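Local coordinates for DUF115 domain-containing protein (Magnetospirillum magneticum AMB-1, PDB 5MU5) that is a glycosyltransferase of the Maf family involved in bacterial flagella formation, probably by transferring sugar to flagellin, at residues D318-G326 against S389-A400; F342-V353 against F361-L372. All coordinates share one frame; numbering follows the deposited sequence.

Interaction 1: residues D318-G326 against S389-A400; sequences DFQMLLENG and SGPTVTNTGTTA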
loop_
_atom_site.group_PDB
_atom_site.type_symbol
_atom_site.label_atom_id
_atom_site.label_comp_id
_atom_site.label_asym_id
_atom_site.label_seq_id
_atom_site.Cartn_x
_atom_site.Cartn_y
_atom_site.Cartn_z
ATOM N N ASP A 318 -17.711 24.514 -11.675
ATOM C CA ASP A 318 -17.467 25.347 -10.514
ATOM C C ASP A 318 -16.102 24.963 -9.972
ATOM O O ASP A 318 -15.303 25.814 -9.573
ATOM C CB ASP A 318 -18.566 25.125 -9.498
ATOM C CG ASP A 318 -19.948 25.605 -10.015
ATOM O OD1 ASP A 318 -20.133 26.840 -10.104
ATOM O OD2 ASP A 318 -20.845 24.760 -10.307
ATOM N N PHE A 319 -15.822 23.664 -9.988
ATOM C CA PHE A 319 -14.520 23.158 -9.578
ATOM C C PHE A 319 -13.954 22.252 -10.632
ATOM O O PHE A 319 -14.698 21.503 -11.260
ATOM C CB PHE A 319 -14.606 22.434 -8.239
ATOM C CG PHE A 319 -15.050 23.323 -7.124
ATOM C CD1 PHE A 319 -14.208 24.317 -6.649
ATOM C CD2 PHE A 319 -16.314 23.199 -6.572
ATOM C CE1 PHE A 319 -14.604 25.162 -5.626
ATOM C CE2 PHE A 319 -16.721 24.039 -5.553
ATOM C CZ PHE A 319 -15.861 25.031 -5.087
ATOM N N GLN A 320 -12.648 22.366 -10.843
ATOM C CA GLN A 320 -11.906 21.479 -11.725
ATOM C C GLN A 320 -10.925 20.690 -10.849
ATOM O O GLN A 320 -10.138 21.269 -10.089
ATOM C CB GLN A 320 -11.171 22.275 -12.815
ATOM C CG GLN A 320 -10.189 21.466 -13.663
ATOM C CD GLN A 320 -10.883 20.456 -14.562
ATOM O OE1 GLN A 320 -11.970 20.712 -15.085
ATOM N NE2 GLN A 320 -10.252 19.308 -14.754
ATOM N N MET A 321 -10.983 19.363 -10.957
ATOM C CA MET A 321 -10.161 18.501 -10.112
ATOM C C MET A 321 -8.958 17.979 -10.870
ATOM O O MET A 321 -9.055 17.640 -12.074
ATOM C CB MET A 321 -10.952 17.313 -9.601
ATOM C CG MET A 321 -12.290 17.644 -8.988
ATOM S SD MET A 321 -12.222 18.607 -7.481
ATOM C CE MET A 321 -11.083 17.592 -6.519
ATOM N N LEU A 322 -7.828 17.931 -10.169
ATOM C CA LEU A 322 -6.624 17.341 -10.712
ATOM C C LEU A 322 -5.930 16.545 -9.616
ATOM O O LEU A 322 -5.668 17.084 -8.534
ATOM C CB LEU A 322 -5.692 18.408 -11.251
ATOM C CG LEU A 322 -4.505 17.886 -12.047
ATOM C CD1 LEU A 322 -4.957 17.144 -13.303
ATOM C CD2 LEU A 322 -3.561 19.035 -12.402
ATOM N N LEU A 323 -5.622 15.281 -9.911
ATOM C CA LEU A 323 -4.934 14.386 -8.970
ATOM C C LEU A 323 -3.466 14.207 -9.342
ATOM O O LEU A 323 -2.597 14.368 -8.508
ATOM C CB LEU A 323 -5.610 13.015 -8.959
ATOM C CG LEU A 323 -4.972 11.881 -8.127
ATOM C CD1 LEU A 323 -4.991 12.228 -6.654
ATOM C CD2 LEU A 323 -5.694 10.558 -8.360
ATOM N N GLU A 324 -3.217 13.879 -10.604
ATOM C CA GLU A 324 -1.888 13.499 -11.066
ATOM C C GLU A 324 -0.844 14.596 -11.068
ATOM O O GLU A 324 -1.104 15.744 -11.428
ATOM C CB GLU A 324 -1.936 12.984 -12.507
ATOM C CG GLU A 324 -2.734 11.718 -12.774
ATOM C CD GLU A 324 -2.491 11.198 -14.203
ATOM O OE1 GLU A 324 -1.346 10.757 -14.492
ATOM O OE2 GLU A 324 -3.433 11.225 -15.043
ATOM N N ASN A 325 0.361 14.188 -10.699
ATOM C CA ASN A 325 1.550 14.993 -10.859
ATOM C C ASN A 325 2.005 14.855 -12.323
ATOM O O ASN A 325 1.573 13.961 -13.023
ATOM C CB ASN A 325 2.653 14.462 -9.916
ATOM C CG ASN A 325 4.044 14.942 -10.315
ATOM O OD1 ASN A 325 4.788 14.213 -10.998
ATOM N ND2 ASN A 325 4.382 16.187 -9.943
ATOM N N GLY A 326 2.877 15.731 -12.794
ATOM C CA GLY A 326 3.461 15.522 -14.116
ATOM C C GLY A 326 3.072 16.488 -15.210
ATOM O O GLY A 326 2.001 17.090 -15.199
ATOM N N SER A 389 -8.649 9.758 -2.151
ATOM C CA SER A 389 -8.552 10.769 -3.200
ATOM C C SER A 389 -8.069 10.133 -4.487
ATOM O O SER A 389 -8.178 10.760 -5.547
ATOM C CB SER A 389 -7.656 11.960 -2.815
ATOM O OG SER A 389 -6.306 11.595 -2.681
ATOM N N GLY A 390 -7.543 8.903 -4.384
ATOM C CA GLY A 390 -7.113 8.103 -5.545
ATOM C C GLY A 390 -7.943 6.834 -5.648
ATOM O O GLY A 390 -8.790 6.583 -4.776
ATOM N N PRO A 391 -7.648 5.976 -6.638
ATOM C CA PRO A 391 -6.533 6.062 -7.572
ATOM C C PRO A 391 -6.696 7.024 -8.750
ATOM O O PRO A 391 -5.700 7.385 -9.366
ATOM C CB PRO A 391 -6.403 4.620 -8.095
ATOM C CG PRO A 391 -7.772 4.039 -7.958
ATOM C CD PRO A 391 -8.310 4.651 -6.708
ATOM N N THR A 392 -7.913 7.423 -9.079
ATOM C CA THR A 392 -8.128 8.358 -10.191
ATOM C C THR A 392 -8.870 9.654 -9.749
ATOM O O THR A 392 -9.376 9.781 -8.605
ATOM C CB THR A 392 -8.884 7.666 -11.319
ATOM O OG1 THR A 392 -10.159 7.242 -10.828
ATOM C CG2 THR A 392 -8.102 6.439 -11.776
ATOM N N VAL A 393 -8.939 10.599 -10.684
ATOM C CA VAL A 393 -9.409 11.954 -10.408
ATOM C C VAL A 393 -10.903 12.005 -10.072
ATOM O O VAL A 393 -11.369 12.921 -9.390
ATOM C CB VAL A 393 -9.017 12.919 -11.557
ATOM C CG1 VAL A 393 -9.710 12.542 -12.868
ATOM C CG2 VAL A 393 -9.291 14.374 -11.171
ATOM N N THR A 394 -11.632 10.992 -10.509
ATOM C CA THR A 394 -13.039 10.838 -10.147
ATOM C C THR A 394 -13.210 10.567 -8.655
ATOM O O THR A 394 -14.210 10.990 -8.056
ATOM C CB THR A 394 -13.682 9.708 -10.973
ATOM O OG1 THR A 394 -13.835 10.176 -12.324
ATOM C CG2 THR A 394 -15.018 9.388 -10.466
ATOM N N ASN A 395 -12.243 9.848 -8.074
ATOM C CA ASN A 395 -12.201 9.608 -6.632
ATOM C C ASN A 395 -11.936 10.918 -5.925
ATOM O O ASN A 395 -12.526 11.190 -4.889
ATOM C CB ASN A 395 -11.075 8.630 -6.258
ATOM C CG ASN A 395 -11.244 7.280 -6.915
ATOM O OD1 ASN A 395 -10.488 6.889 -7.842
ATOM N ND2 ASN A 395 -12.278 6.576 -6.487
ATOM N N THR A 396 -11.025 11.714 -6.490
ATOM C CA THR A 396 -10.633 13.000 -5.904
ATOM C C THR A 396 -11.819 13.929 -5.818
ATOM O O THR A 396 -12.043 14.550 -4.792
ATOM C CB THR A 396 -9.539 13.697 -6.742
ATOM O OG1 THR A 396 -8.504 12.757 -7.076
ATOM C CG2 THR A 396 -8.963 14.876 -5.981
ATOM N N GLY A 397 -12.590 14.015 -6.897
ATOM C CA GLY A 397 -13.774 14.876 -6.910
ATOM C C GLY A 397 -14.854 14.405 -5.948
ATOM O O GLY A 397 -15.475 15.196 -5.267
ATOM N N THR A 398 -15.080 13.109 -5.880
ATOM C CA THR A 398 -16.092 12.580 -4.986
ATOM C C THR A 398 -15.715 12.813 -3.539
ATOM O O THR A 398 -16.539 13.261 -2.744
ATOM C CB THR A 398 -16.270 11.097 -5.234
ATOM O OG1 THR A 398 -16.654 10.921 -6.603
ATOM C CG2 THR A 398 -17.326 10.522 -4.309
ATOM N N THR A 399 -14.466 12.536 -3.187
ATOM C CA THR A 399 -14.053 12.657 -1.793
ATOM C C THR A 399 -13.969 14.135 -1.409
ATOM O O THR A 399 -14.335 14.498 -0.286
ATOM C CB THR A 399 -12.742 11.888 -1.464
ATOM O OG1 THR A 399 -12.516 11.914 -0.046
ATOM C CG2 THR A 399 -11.537 12.512 -2.130
ATOM N N ALA A 400 -13.524 14.980 -2.347
ATOM C CA ALA A 400 -13.456 16.433 -2.099
ATOM C C ALA A 400 -14.849 16.961 -1.831
ATOM O O ALA A 400 -15.047 17.759 -0.927
ATOM C CB ALA A 400 -12.841 17.177 -3.272
#

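Interaction 2: residues F342-V353 against F361-L372; sequences FGSATLIGSNTV and FEDVVYYFRPAL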
loop_
_atom_site.group_PDB
_atom_site.type_symbol
_atom_site.label_atom_id
_atom_site.label_comp_id
_atom_site.label_asym_id
_atom_site.label_seq_id
_atom_site.Cartn_x
_atom_site.Cartn_y
_atom_site.Cartn_z
ATOM N N PHE A 342 -11.240 28.410 -18.998
ATOM C CA PHE A 342 -11.866 27.799 -17.820
ATOM C C PHE A 342 -12.784 28.728 -17.056
ATOM O O PHE A 342 -13.390 28.328 -16.061
ATOM C CB PHE A 342 -10.799 27.215 -16.885
ATOM C CG PHE A 342 -10.397 25.827 -17.244
ATOM C CD1 PHE A 342 -11.186 24.753 -16.851
ATOM C CD2 PHE A 342 -9.251 25.584 -17.977
ATOM C CE1 PHE A 342 -10.832 23.462 -17.182
ATOM C CE2 PHE A 342 -8.886 24.291 -18.317
ATOM C CZ PHE A 342 -9.678 23.233 -17.925
ATOM N N GLY A 343 -12.900 29.967 -17.517
ATOM C CA GLY A 343 -13.816 30.922 -16.904
ATOM C C GLY A 343 -13.526 31.159 -15.437
ATOM O O GLY A 343 -12.388 31.417 -15.055
ATOM N N SER A 344 -14.563 31.053 -14.615
ATOM C CA SER A 344 -14.445 31.284 -13.175
ATOM C C SER A 344 -14.166 30.009 -12.346
ATOM O O SER A 344 -14.286 30.042 -11.131
ATOM C CB SER A 344 -15.751 31.883 -12.684
ATOM O OG SER A 344 -16.788 30.947 -12.929
ATOM N N ALA A 345 -13.819 28.896 -12.992
ATOM C CA ALA A 345 -13.590 27.632 -12.272
ATOM C C ALA A 345 -12.423 27.721 -11.296
ATOM O O ALA A 345 -11.401 28.292 -11.608
ATOM C CB ALA A 345 -13.351 26.487 -13.259
ATOM N N THR A 346 -12.606 27.175 -10.104
ATOM C CA THR A 346 -11.531 27.034 -9.132
ATOM C C THR A 346 -10.937 25.648 -9.344
ATOM O O THR A 346 -11.666 24.683 -9.551
ATOM C CB THR A 346 -12.082 27.170 -7.699
ATOM O OG1 THR A 346 -12.422 28.531 -7.481
ATOM C CG2 THR A 346 -11.072 26.752 -6.627
ATOM N N LEU A 347 -9.620 25.556 -9.310
ATOM C CA LEU A 347 -8.926 24.280 -9.414
ATOM C C LEU A 347 -8.711 23.711 -8.012
ATOM O O LEU A 347 -8.192 24.400 -7.142
ATOM C CB LEU A 347 -7.590 24.486 -10.134
ATOM C CG LEU A 347 -6.582 23.348 -10.368
ATOM C CD1 LEU A 347 -5.917 22.938 -9.075
ATOM C CD2 LEU A 347 -7.191 22.137 -11.039
ATOM N N ILE A 348 -9.144 22.473 -7.783
ATOM C CA ILE A 348 -8.834 21.786 -6.533
ATOM C C ILE A 348 -7.906 20.675 -6.928
ATOM O O ILE A 348 -8.298 19.771 -7.661
ATOM C CB ILE A 348 -10.050 21.163 -5.842
ATOM C CG1 ILE A 348 -11.058 22.256 -5.474
ATOM C CG2 ILE A 348 -9.602 20.374 -4.606
ATOM C CD1 ILE A 348 -12.316 21.715 -4.823
ATOM N N GLY A 349 -6.674 20.749 -6.450
ATOM C CA GLY A 349 -5.695 19.769 -6.794
ATOM C C GLY A 349 -4.878 19.299 -5.615
ATOM O O GLY A 349 -4.821 19.929 -4.553
ATOM N N SER A 350 -4.255 18.153 -5.822
ATOM C CA SER A 350 -3.248 17.653 -4.918
ATOM C C SER A 350 -2.084 18.653 -4.842
ATOM O O SER A 350 -1.757 19.322 -5.825
ATOM C CB SER A 350 -2.742 16.314 -5.439
ATOM O OG SER A 350 -1.491 16.022 -4.876
ATOM N N ASN A 351 -1.433 18.729 -3.687
ATOM C CA ASN A 351 -0.286 19.605 -3.547
ATOM C C ASN A 351 0.866 19.262 -4.483
ATOM O O ASN A 351 1.754 20.086 -4.699
ATOM C CB ASN A 351 0.212 19.650 -2.099
ATOM C CG ASN A 351 0.611 18.286 -1.549
ATOM O OD1 ASN A 351 -0.154 17.299 -1.602
ATOM N ND2 ASN A 351 1.807 18.236 -0.969
ATOM N N THR A 352 0.834 18.061 -5.061
ATOM C CA THR A 352 1.882 17.626 -5.963
ATOM C C THR A 352 1.557 17.794 -7.442
ATOM O O THR A 352 2.299 17.301 -8.269
ATOM C CB THR A 352 2.201 16.151 -5.734
ATOM O OG1 THR A 352 1.034 15.392 -6.003
ATOM C CG2 THR A 352 2.678 15.913 -4.282
ATOM N N VAL A 353 0.472 18.480 -7.799
ATOM C CA VAL A 353 0.217 18.705 -9.220
ATOM C C VAL A 353 1.285 19.626 -9.811
ATOM O O VAL A 353 1.964 20.375 -9.085
ATOM C CB VAL A 353 -1.186 19.276 -9.507
ATOM C CG1 VAL A 353 -2.243 18.320 -8.980
ATOM C CG2 VAL A 353 -1.366 20.700 -8.956
ATOM N N PHE A 361 -5.501 28.978 -14.090
ATOM C CA PHE A 361 -6.688 29.267 -13.304
ATOM C C PHE A 361 -6.581 30.539 -12.511
ATOM O O PHE A 361 -5.573 30.805 -11.888
ATOM C CB PHE A 361 -6.961 28.147 -12.306
ATOM C CG PHE A 361 -7.420 26.894 -12.941
ATOM C CD1 PHE A 361 -6.499 25.957 -13.380
ATOM C CD2 PHE A 361 -8.767 26.647 -13.110
ATOM C CE1 PHE A 361 -6.912 24.798 -13.984
ATOM C CE2 PHE A 361 -9.188 25.484 -13.710
ATOM C CZ PHE A 361 -8.260 24.559 -14.149
ATOM N N GLU A 362 -7.670 31.290 -12.517
ATOM C CA GLU A 362 -7.821 32.428 -11.632
ATOM C C GLU A 362 -7.445 32.073 -10.181
ATOM O O GLU A 362 -6.716 32.817 -9.531
ATOM C CB GLU A 362 -9.278 32.923 -11.706
ATOM C CG GLU A 362 -9.554 33.726 -12.977
ATOM C CD GLU A 362 -11.027 33.903 -13.296
ATOM O OE1 GLU A 362 -11.880 33.525 -12.458
ATOM O OE2 GLU A 362 -11.324 34.426 -14.398
ATOM N N ASP A 363 -7.896 30.905 -9.714
ATOM C CA ASP A 363 -7.788 30.524 -8.314
ATOM C C ASP A 363 -7.547 29.011 -8.090
ATOM O O ASP A 363 -8.120 28.155 -8.781
ATOM C CB ASP A 363 -9.076 30.972 -7.644
ATOM C CG ASP A 363 -9.197 30.486 -6.243
ATOM O OD1 ASP A 363 -8.297 30.749 -5.411
ATOM O OD2 ASP A 363 -10.219 29.840 -5.963
ATOM N N VAL A 364 -6.730 28.699 -7.090
ATOM C CA VAL A 364 -6.252 27.351 -6.844
ATOM C C VAL A 364 -6.340 26.966 -5.371
ATOM O O VAL A 364 -5.903 27.706 -4.512
ATOM C CB VAL A 364 -4.776 27.222 -7.296
ATOM C CG1 VAL A 364 -4.251 25.808 -7.084
ATOM C CG2 VAL A 364 -4.638 27.586 -8.768
ATOM N N VAL A 365 -6.907 25.798 -5.111
ATOM C CA VAL A 365 -6.986 25.217 -3.789
ATOM C C VAL A 365 -6.285 23.851 -3.798
ATOM O O VAL A 365 -6.513 23.031 -4.694
ATOM C CB VAL A 365 -8.433 24.981 -3.359
ATOM C CG1 VAL A 365 -8.462 24.438 -1.941
ATOM C CG2 VAL A 365 -9.235 26.273 -3.453
ATOM N N TYR A 366 -5.439 23.618 -2.797
ATOM C CA TYR A 366 -4.703 22.382 -2.677
ATOM C C TYR A 366 -5.191 21.546 -1.502
ATOM O O TYR A 366 -5.556 22.078 -0.477
ATOM C CB TYR A 366 -3.209 22.647 -2.448
ATOM C CG TYR A 366 -2.533 23.299 -3.602
ATOM C CD1 TYR A 366 -2.442 22.659 -4.815
ATOM C CD2 TYR A 366 -1.993 24.577 -3.479
ATOM C CE1 TYR A 366 -1.831 23.264 -5.879
ATOM C CE2 TYR A 366 -1.391 25.201 -4.541
ATOM C CZ TYR A 366 -1.303 24.538 -5.730
ATOM O OH TYR A 366 -0.705 25.157 -6.785
ATOM N N TYR A 367 -5.165 20.231 -1.652
ATOM C CA TYR A 367 -5.307 19.345 -0.509
ATOM C C TYR A 367 -3.982 18.576 -0.446
ATOM O O TYR A 367 -3.228 18.519 -1.430
ATOM C CB TYR A 367 -6.503 18.425 -0.655
ATOM C CG TYR A 367 -6.307 17.312 -1.646
ATOM C CD1 TYR A 367 -6.572 17.491 -2.976
ATOM C CD2 TYR A 367 -5.835 16.075 -1.231
ATOM C CE1 TYR A 367 -6.368 16.456 -3.890
ATOM C CE2 TYR A 367 -5.640 15.043 -2.124
ATOM C CZ TYR A 367 -5.900 15.238 -3.449
ATOM O OH TYR A 367 -5.715 14.184 -4.313
ATOM N N PHE A 368 -3.689 18.014 0.713
ATOM C CA PHE A 368 -2.437 17.311 0.906
ATOM C C PHE A 368 -2.606 15.824 0.742
ATOM O O PHE A 368 -3.331 15.166 1.483
ATOM C CB PHE A 368 -1.798 17.704 2.235
ATOM C CG PHE A 368 -1.300 19.086 2.202
ATOM C CD1 PHE A 368 -2.149 20.129 2.468
ATOM C CD2 PHE A 368 -0.020 19.354 1.756
ATOM C CE1 PHE A 368 -1.717 21.425 2.349
ATOM C CE2 PHE A 368 0.438 20.652 1.662
ATOM C CZ PHE A 368 -0.417 21.691 1.956
ATOM N N ARG A 369 -1.944 15.309 -0.286
ATOM C CA ARG A 369 -2.024 13.910 -0.576
ATOM C C ARG A 369 -1.101 13.113 0.358
ATOM O O ARG A 369 0.089 13.351 0.392
ATOM C CB ARG A 369 -1.691 13.650 -2.032
ATOM C CG ARG A 369 -2.228 12.311 -2.402
ATOM C CD ARG A 369 -1.945 11.902 -3.811
ATOM N NE ARG A 369 -2.619 10.622 -4.010
ATOM C CZ ARG A 369 -2.610 9.941 -5.138
ATOM N NH1 ARG A 369 -1.968 10.428 -6.184
ATOM N NH2 ARG A 369 -3.250 8.777 -5.217
ATOM N N PRO A 370 -1.665 12.167 1.115
ATOM C CA PRO A 370 -0.882 11.471 2.128
ATOM C C PRO A 370 0.124 10.450 1.589
ATOM O O PRO A 370 0.174 10.193 0.388
ATOM C CB PRO A 370 -1.956 10.790 2.996
ATOM C CG PRO A 370 -3.150 10.654 2.120
ATOM C CD PRO A 370 -3.086 11.767 1.120
ATOM N N ALA A 371 0.957 9.919 2.482
ATOM C CA ALA A 371 1.866 8.817 2.147
ATOM C C ALA A 371 2.940 9.183 1.115
ATOM O O ALA A 371 3.279 8.387 0.239
ATOM C CB ALA A 371 1.060 7.593 1.675
ATOM N N LEU A 372 3.481 10.387 1.236
ATOM C CA LEU A 372 4.516 10.870 0.327
ATOM C C LEU A 372 5.438 11.759 1.127
ATOM O O LEU A 372 5.054 12.244 2.177
ATOM C CB LEU A 372 3.908 11.683 -0.828
ATOM C CG LEU A 372 2.976 10.959 -1.807
ATOM C CD1 LEU A 372 2.216 11.944 -2.697
ATOM C CD2 LEU A 372 3.740 9.978 -2.674
HETATM O O HOH W 1 1.794 15.416 -0.443
#

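Interaction 1: residues D318-G326 against S389-A400
Met321 in strand 319-322 and Leu323 just beyond its end rest on the first turns of helix 393-404 and the loop that leads into it, a strand-to-helix layer contact made by van der Waals packing. The tight part lies under Met321. Its chain bends at chi2 (-65°) and chi3 (-53°), curling the methyl back so that CE comes 3.5 Å from Thr396 CG2, closer than usual for two carbons, and 3.7 Å from Ala400 CB. Gly397, with no side chain, lets the strand come near: Met321 CG sits 3.8 Å from Gly397 CA. Val393 CG2 lies against the strand backbone, 3.4 Å from Met321 O. Leu323 reaches down between the loop and the helix, its CD2 3.3 Å from Pro391 O and its CB against Thr396 OG1. Thr396 OG1 is hydrogen-bonded to Ser389 O, in the carbonyl plane, tying helix to preceding loop. Leu323 meets only the backbone of Pro391 and Thr392, whose side chains point away on the partly exposed flank; a sulfate ion, probably from crystallisation, is bound beside Val393. Helix 467-482 packs against the helix through Asn395 and Thr398, while strands 299-303 and 346-350 lie on either side of strand 319-322.

Interaction 2: residues F342-V353 against F361-L372
Phe342 begins the contact with one ring face under CE2 and CZ of Phe361 (Phe342 CG to Phe361 CE2 3.8 Å), the planes obliquely inclined at 39°. After the type II' turn that ends at Ala345, Ala345 O meets the edge of the same Phe361 ring. Thr346 OG1 donates to the anti lone pair of Asp363 OD2, an oxygen that also forms a salt bridge with Arg526. Leu347 CB lies over the centre of the Phe361 ring in a CH-pi contact, 3.6 Å from the centroid, and CG, anti to the backbone N, carries CD2 on toward Phe361 CE1. Its main chain starts the parallel pairing: Leu347 N bonds to Asp363 O, and Leu347 O receives Val365 N at 2.8 Å, nearly straight at 173°. Gly349 repeats the pattern, its N bonded to Val365 O and its O to Tyr367 N. Ser350 CA then lies over a face of the Tyr367 ring. At the strand end Asn351 bonds through N to Tyr367 O, more bent at 131°, while its side chain takes over the pairing: OD1 accepts Arg369 N at 3.0 Å, and ND2 reaches Arg369 O through a water. Val353 CG2 closes on the edge of Tyr366. Strand 319-322 flanks strand 346-350 within the sheet, and helices 242-257 and 373-378 pack around Asn351, Thr352 and Phe368.

Overall arrangement
Together the two contacts illustrate how an alpha/beta domain is built: interaction 2 joins neighbouring strands within the sheet, and interaction 1 seats a helix on it. Both are largely buried, although interaction 2 has an exposed fringe at its turn. They share the sheet, for strand 319-322 is bonded to strand 346-350 through Gln320 N to Thr346 O and Gln320 O to Ile348 N, each 2.8 Å. The chemistry differs with direction: in-plane pairing relies on backbone hydrogen bonds, whereas the layer contact relies on apolar packing. They also meet at Leu323, whose CD1 lies against the Tyr367 hydroxyl, itself hydrogen-bonded to Ser389.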